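Local coordinates for periplasmic binding protein/LacI transcriptional regulator (Shewanella sp. ANA-3, PDB 5OCP) that binds L-arabinofuranose, in both its alpha and beta forms, as the periplasmic component of an arabinose ABC transporter, at residues S51-G56 with A80-V85; I217-V222 with P226-A231. One frame throughout, in Å; residues are numbered along the deposited sequence.

Contact 1 (S51-G56 with A80-V85); sequences SFIAQG and AKIPVV
I53, in the last turn of helix 42-54, meets A80 and I82, which follow the end of helix 71-79 and lead into strand 84-87. The contact is apolar, and no hydrogen bond crosses it. The two branches of I53 have separate partners. CG2, set anti to the backbone N because chi1 is -70°, lies 3.8 Å from CB of A80. CG1, on the other branch, approaches CD1 of I82 at 4.2 Å. The longer arm of I82 is fully extended (chi2 174°), and its terminal methyl therefore reaches the helix itself: CD1 sits 3.8 Å from CA of I53. The isoleucines cross obliquely, and it is the CD1 end of I82 that touches I53, at CA and CG1. A beta-branched residue suits I53 because it can serve two neighbours at once, while the small A80 lets the chain turn close to the helix.

Polar groups act within the segment 51-56. NE2 of Q55 gives a hydrogen bond to OG of S51, 2.9 Å away and nearly in the amide plane, spanning one helical turn on the outer side. G56 then ends the helix in a Schellman motif, its N bonded to O of I53 at 3.0 Å; its positive phi of 67° is one that glycine accepts easily. K81 closes helix 71-79 with the same motif, which turns the chain so that I82 faces back toward helix 42-54.

Beneath the contact lies strand 59-62, whose I60 touches F52, I53 and I82, and I53 also packs on E76 and A77 of helix 71-79. The arrangement is that of neighbouring helices covering a parallel sheet in the alpha/beta fold of periplasmic binding proteins, joined here where two helices end and their chains turn toward strands 59-62 and 84-87.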
loop_
_atom_site.group_PDB
_atom_site.type_symbol
_atom_site.label_atom_id
_atom_site.label_comp_id
_atom_site.label_asym_id
_atom_site.label_seq_id
_atom_site.Cartn_x
_atom_site.Cartn_y
_atom_site.Cartn_z
ATOM N N SER A 51 5.215 19.902 -14.485
ATOM C CA SER A 51 6.123 20.878 -13.888
ATOM C C SER A 51 7.518 20.369 -13.770
ATOM O O SER A 51 8.488 21.065 -14.080
ATOM C CB SER A 51 5.560 21.352 -12.535
ATOM O OG SER A 51 6.413 22.274 -11.936
ATOM N N PHE A 52 7.649 19.101 -13.374
ATOM C CA PHE A 52 8.984 18.525 -13.363
ATOM C C PHE A 52 9.662 18.548 -14.727
ATOM O O PHE A 52 10.882 18.827 -14.779
ATOM C CB PHE A 52 8.956 17.030 -12.947
ATOM C CG PHE A 52 8.442 16.783 -11.579
ATOM C CD1 PHE A 52 8.632 17.675 -10.564
ATOM C CD2 PHE A 52 7.848 15.537 -11.291
ATOM C CE1 PHE A 52 8.148 17.448 -9.290
ATOM C CE2 PHE A 52 7.409 15.292 -10.017
ATOM C CZ PHE A 52 7.529 16.228 -9.034
ATOM N N ILE A 53 8.921 18.257 -15.781
ATOM C CA ILE A 53 9.466 18.287 -17.138
ATOM C C ILE A 53 9.838 19.753 -17.529
ATOM O O ILE A 53 10.959 20.002 -17.936
ATOM C CB ILE A 53 8.460 17.752 -18.128
ATOM C CG1 ILE A 53 8.255 16.215 -17.959
ATOM C CG2 ILE A 53 8.913 17.970 -19.574
ATOM C CD1 ILE A 53 7.028 15.685 -18.636
ATOM N N ALA A 54 8.952 20.678 -17.243
ATOM C CA ALA A 54 9.271 22.139 -17.451
ATOM C C ALA A 54 10.494 22.609 -16.735
ATOM O O ALA A 54 11.256 23.475 -17.254
ATOM C CB ALA A 54 8.060 22.960 -17.069
ATOM N N GLN A 55 10.726 22.101 -15.522
ATOM C CA GLN A 55 11.905 22.441 -14.723
ATOM C C GLN A 55 13.182 21.723 -15.110
ATOM O O GLN A 55 14.242 22.029 -14.583
ATOM C CB GLN A 55 11.609 22.274 -13.226
ATOM C CG GLN A 55 10.495 23.220 -12.760
ATOM C CD GLN A 55 10.299 23.138 -11.294
ATOM O OE1 GLN A 55 11.214 23.448 -10.506
ATOM N NE2 GLN A 55 9.122 22.743 -10.901
ATOM N N GLY A 56 13.116 20.764 -16.041
ATOM C CA GLY A 56 14.296 20.057 -16.495
ATOM C C GLY A 56 14.951 19.167 -15.451
ATOM O O GLY A 56 16.185 19.060 -15.364
ATOM N N ALA A 80 11.125 14.737 -23.741
ATOM C CA ALA A 80 12.058 15.498 -22.940
ATOM C C ALA A 80 13.318 14.791 -22.516
ATOM O O ALA A 80 14.151 15.404 -21.877
ATOM C CB ALA A 80 11.332 16.033 -21.707
ATOM N N LYS A 81 13.428 13.491 -22.836
ATOM C CA LYS A 81 14.530 12.614 -22.464
ATOM C C LYS A 81 14.765 12.545 -20.951
ATOM O O LYS A 81 15.911 12.576 -20.449
ATOM C CB LYS A 81 15.782 13.030 -23.210
ATOM C CG LYS A 81 15.588 12.957 -24.708
ATOM C CD LYS A 81 16.890 13.382 -25.384
ATOM C CE LYS A 81 16.924 13.007 -26.873
ATOM N NZ LYS A 81 16.234 14.028 -27.692
ATOM N N ILE A 82 13.653 12.493 -20.192
ATOM C CA ILE A 82 13.736 12.383 -18.724
ATOM C C ILE A 82 13.241 10.978 -18.349
ATOM O O ILE A 82 12.138 10.643 -18.720
ATOM C CB ILE A 82 12.875 13.414 -18.011
ATOM C CG1 ILE A 82 13.306 14.847 -18.407
ATOM C CG2 ILE A 82 13.053 13.221 -16.478
ATOM C CD1 ILE A 82 12.438 15.968 -17.882
ATOM N N PRO A 83 14.116 10.170 -17.733
ATOM C CA PRO A 83 13.664 8.798 -17.392
ATOM C C PRO A 83 12.574 8.835 -16.300
ATOM O O PRO A 83 12.654 9.663 -15.344
ATOM C CB PRO A 83 14.947 8.160 -16.877
ATOM C CG PRO A 83 15.787 9.281 -16.350
ATOM C CD PRO A 83 15.500 10.401 -17.291
ATOM N N VAL A 84 11.667 7.870 -16.372
ATOM C CA VAL A 84 10.583 7.799 -15.433
ATOM C C VAL A 84 10.676 6.412 -14.695
ATOM O O VAL A 84 10.782 5.433 -15.334
ATOM C CB VAL A 84 9.251 7.928 -16.136
ATOM C CG1 VAL A 84 8.118 7.719 -15.166
ATOM C CG2 VAL A 84 9.101 9.304 -16.756
ATOM N N VAL A 85 10.616 6.417 -13.363
ATOM C CA VAL A 85 10.512 5.170 -12.624
ATOM C C VAL A 85 9.132 5.149 -11.970
ATOM O O VAL A 85 8.685 6.157 -11.375
ATOM C CB VAL A 85 11.551 5.107 -11.586
ATOM C CG1 VAL A 85 11.373 3.825 -10.752
ATOM C CG2 VAL A 85 12.938 5.137 -12.241
#

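Contact 2 (I217-V222 with P226-A231); sequences ILIVSV and PDYFKA
In the beta-alpha-beta unit formed by strand 218-221, helix 226-234 and strand 239-242, Y228 reaches from the helix across to I219 and S221 of the first strand. CG of Y228 stands anti to the backbone N (chi1 -165°), which carries the phenol end over to the strand. S221 CB lies obliquely to the ring, 3.7 Å from CZ and 3.5 Å from OH of Y228. The backbone oxygen of I219 comes in at the ring edge, near its plane, with O and the Y228 OH 3.2 Å apart. CG2 of I219, the branch anti to its own backbone N, rests 3.8 Å from the same OH.

Strand and helix segments run nearly antiparallel, at 155°, with their axes 11.5 Å apart at closest approach, and the long tyrosine side chain suits this spacing. Its hydroxyl also has a weak hydrogen bond to the backbone O of A239, so it meets both strands of the unit. Replacing Y228 with an alanine would probably open a gap against S221 CB and I219 CG2 and leave the A239 oxygen without this weak partner. S221 is small enough to let the ring approach, and its own OG is hydrogen-bonded to OD1 of D196, which follows the sugar-pocket residue N195 in sequence; the S221 side chain lies about 8 Å from the bound arabinofuranose.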
loop_
_atom_site.group_PDB
_atom_site.type_symbol
_atom_site.label_atom_id
_atom_site.label_comp_id
_atom_site.label_asym_id
_atom_site.label_seq_id
_atom_site.Cartn_x
_atom_site.Cartn_y
_atom_site.Cartn_z
ATOM N N ILE A 217 -14.007 -11.849 15.943
ATOM C CA ILE A 217 -13.853 -11.590 14.530
ATOM C C ILE A 217 -12.300 -11.371 14.328
ATOM O O ILE A 217 -11.765 -10.452 14.876
ATOM C CB ILE A 217 -14.624 -10.358 14.154
ATOM C CG1 ILE A 217 -16.124 -10.627 14.398
ATOM C CG2 ILE A 217 -14.442 -10.006 12.701
ATOM C CD1 ILE A 217 -16.955 -9.446 14.033
ATOM N N LEU A 218 -11.727 -12.219 13.513
ATOM C CA LEU A 218 -10.295 -12.139 13.149
ATOM C C LEU A 218 -10.114 -10.980 12.223
ATOM O O LEU A 218 -11.030 -10.604 11.484
ATOM C CB LEU A 218 -9.817 -13.398 12.485
ATOM C CG LEU A 218 -9.954 -14.717 13.275
ATOM C CD1 LEU A 218 -9.545 -15.858 12.391
ATOM C CD2 LEU A 218 -9.198 -14.597 14.581
ATOM N N ILE A 219 -8.944 -10.325 12.287
ATOM C CA ILE A 219 -8.696 -9.177 11.426
ATOM C C ILE A 219 -7.322 -9.431 10.760
ATOM O O ILE A 219 -6.340 -9.597 11.452
ATOM C CB ILE A 219 -8.714 -7.885 12.220
ATOM C CG1 ILE A 219 -10.119 -7.712 12.818
ATOM C CG2 ILE A 219 -8.341 -6.734 11.297
ATOM C CD1 ILE A 219 -10.309 -6.480 13.631
ATOM N N VAL A 220 -7.360 -9.506 9.425
ATOM C CA VAL A 220 -6.153 -9.695 8.612
ATOM C C VAL A 220 -6.035 -8.589 7.578
ATOM O O VAL A 220 -7.033 -8.091 7.078
ATOM C CB VAL A 220 -6.101 -11.057 8.023
ATOM C CG1 VAL A 220 -6.213 -12.129 9.072
ATOM C CG2 VAL A 220 -7.150 -11.257 6.922
ATOM N N SER A 221 -4.813 -8.209 7.218
ATOM C CA SER A 221 -4.621 -6.961 6.510
ATOM C C SER A 221 -3.249 -6.935 5.823
ATOM O O SER A 221 -2.487 -7.937 5.861
ATOM C CB SER A 221 -4.681 -5.864 7.597
ATOM O OG SER A 221 -4.683 -4.578 7.044
ATOM N N VAL A 222 -2.968 -5.795 5.223
ATOM C CA VAL A 222 -1.634 -5.479 4.624
ATOM C C VAL A 222 -1.160 -4.108 5.026
ATOM O O VAL A 222 -1.937 -3.152 5.006
ATOM C CB VAL A 222 -1.682 -5.589 3.073
ATOM C CG1 VAL A 222 -0.290 -5.336 2.476
ATOM C CG2 VAL A 222 -2.117 -6.951 2.651
ATOM N N PRO A 226 3.267 0.581 12.301
ATOM C CA PRO A 226 3.500 0.380 13.740
ATOM C C PRO A 226 2.255 0.332 14.590
ATOM O O PRO A 226 2.205 -0.525 15.471
ATOM C CB PRO A 226 4.343 1.611 14.100
ATOM C CG PRO A 226 5.180 1.810 12.870
ATOM C CD PRO A 226 4.179 1.610 11.754
ATOM N N ASP A 227 1.281 1.157 14.299
ATOM C CA ASP A 227 0.002 1.147 15.010
ATOM C C ASP A 227 -0.688 -0.210 14.881
ATOM O O ASP A 227 -1.444 -0.649 15.795
ATOM C CB ASP A 227 -0.958 2.194 14.576
ATOM C CG ASP A 227 -0.626 3.564 15.144
ATOM O OD1 ASP A 227 0.335 3.666 15.966
ATOM O OD2 ASP A 227 -1.357 4.483 14.768
ATOM N N TYR A 228 -0.489 -0.883 13.751
ATOM C CA TYR A 228 -1.085 -2.239 13.627
ATOM C C TYR A 228 -0.343 -3.306 14.450
ATOM O O TYR A 228 -0.944 -4.254 15.036
ATOM C CB TYR A 228 -1.196 -2.641 12.153
ATOM C CG TYR A 228 -2.082 -3.816 11.882
ATOM C CD1 TYR A 228 -1.634 -5.124 11.960
ATOM C CD2 TYR A 228 -3.430 -3.621 11.459
ATOM C CE1 TYR A 228 -2.447 -6.226 11.677
ATOM C CE2 TYR A 228 -4.243 -4.699 11.171
ATOM C CZ TYR A 228 -3.767 -5.975 11.207
ATOM O OH TYR A 228 -4.567 -7.042 10.938
ATOM N N PHE A 229 0.996 -3.214 14.508
ATOM C CA PHE A 229 1.805 -4.073 15.319
ATOM C C PHE A 229 1.416 -3.833 16.806
ATOM O O PHE A 229 1.280 -4.806 17.546
ATOM C CB PHE A 229 3.301 -3.800 15.155
ATOM C CG PHE A 229 3.876 -4.554 13.993
ATOM C CD1 PHE A 229 4.341 -5.871 14.148
ATOM C CD2 PHE A 229 3.992 -3.935 12.750
ATOM C CE1 PHE A 229 4.812 -6.602 13.092
ATOM C CE2 PHE A 229 4.508 -4.658 11.683
ATOM C CZ PHE A 229 4.866 -5.989 11.819
ATOM N N LYS A 230 1.165 -2.590 17.124
ATOM C CA LYS A 230 0.663 -2.267 18.497
ATOM C C LYS A 230 -0.697 -2.956 18.809
ATOM O O LYS A 230 -0.836 -3.687 19.800
ATOM C CB LYS A 230 0.552 -0.810 18.720
ATOM C CG LYS A 230 0.055 -0.488 20.138
ATOM C CD LYS A 230 0.308 0.967 20.535
ATOM C CE LYS A 230 -0.175 1.243 21.971
ATOM N NZ LYS A 230 0.353 0.223 22.940
ATOM N N ALA A 231 -1.636 -2.815 17.884
ATOM C CA ALA A 231 -2.892 -3.531 17.925
ATOM C C ALA A 231 -2.777 -5.053 18.013
ATOM O O ALA A 231 -3.573 -5.734 18.704
ATOM C CB ALA A 231 -3.743 -3.090 16.720
#

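Contact 1 comes first along the chain and contact 2 follows it; the two lie on opposite sides of the chain's centre, with their own centres about 39 Å apart and their nearest atoms about 20 Å apart. They share no helix or strand. Contact 1 lies against the parallel sheet containing strands 59-62 and 84-87; contact 2 joins strand 218-221 of the mixed sheet to helix 226-234. These sheets form the cores of the two lobes expected of a periplasmic binding protein, with the sugar held between them. Contact 1 is partly buried at the far end of its lobe, whereas contact 2 is buried and closer to the ligand; each joins helix to neighbouring chain within one lobe.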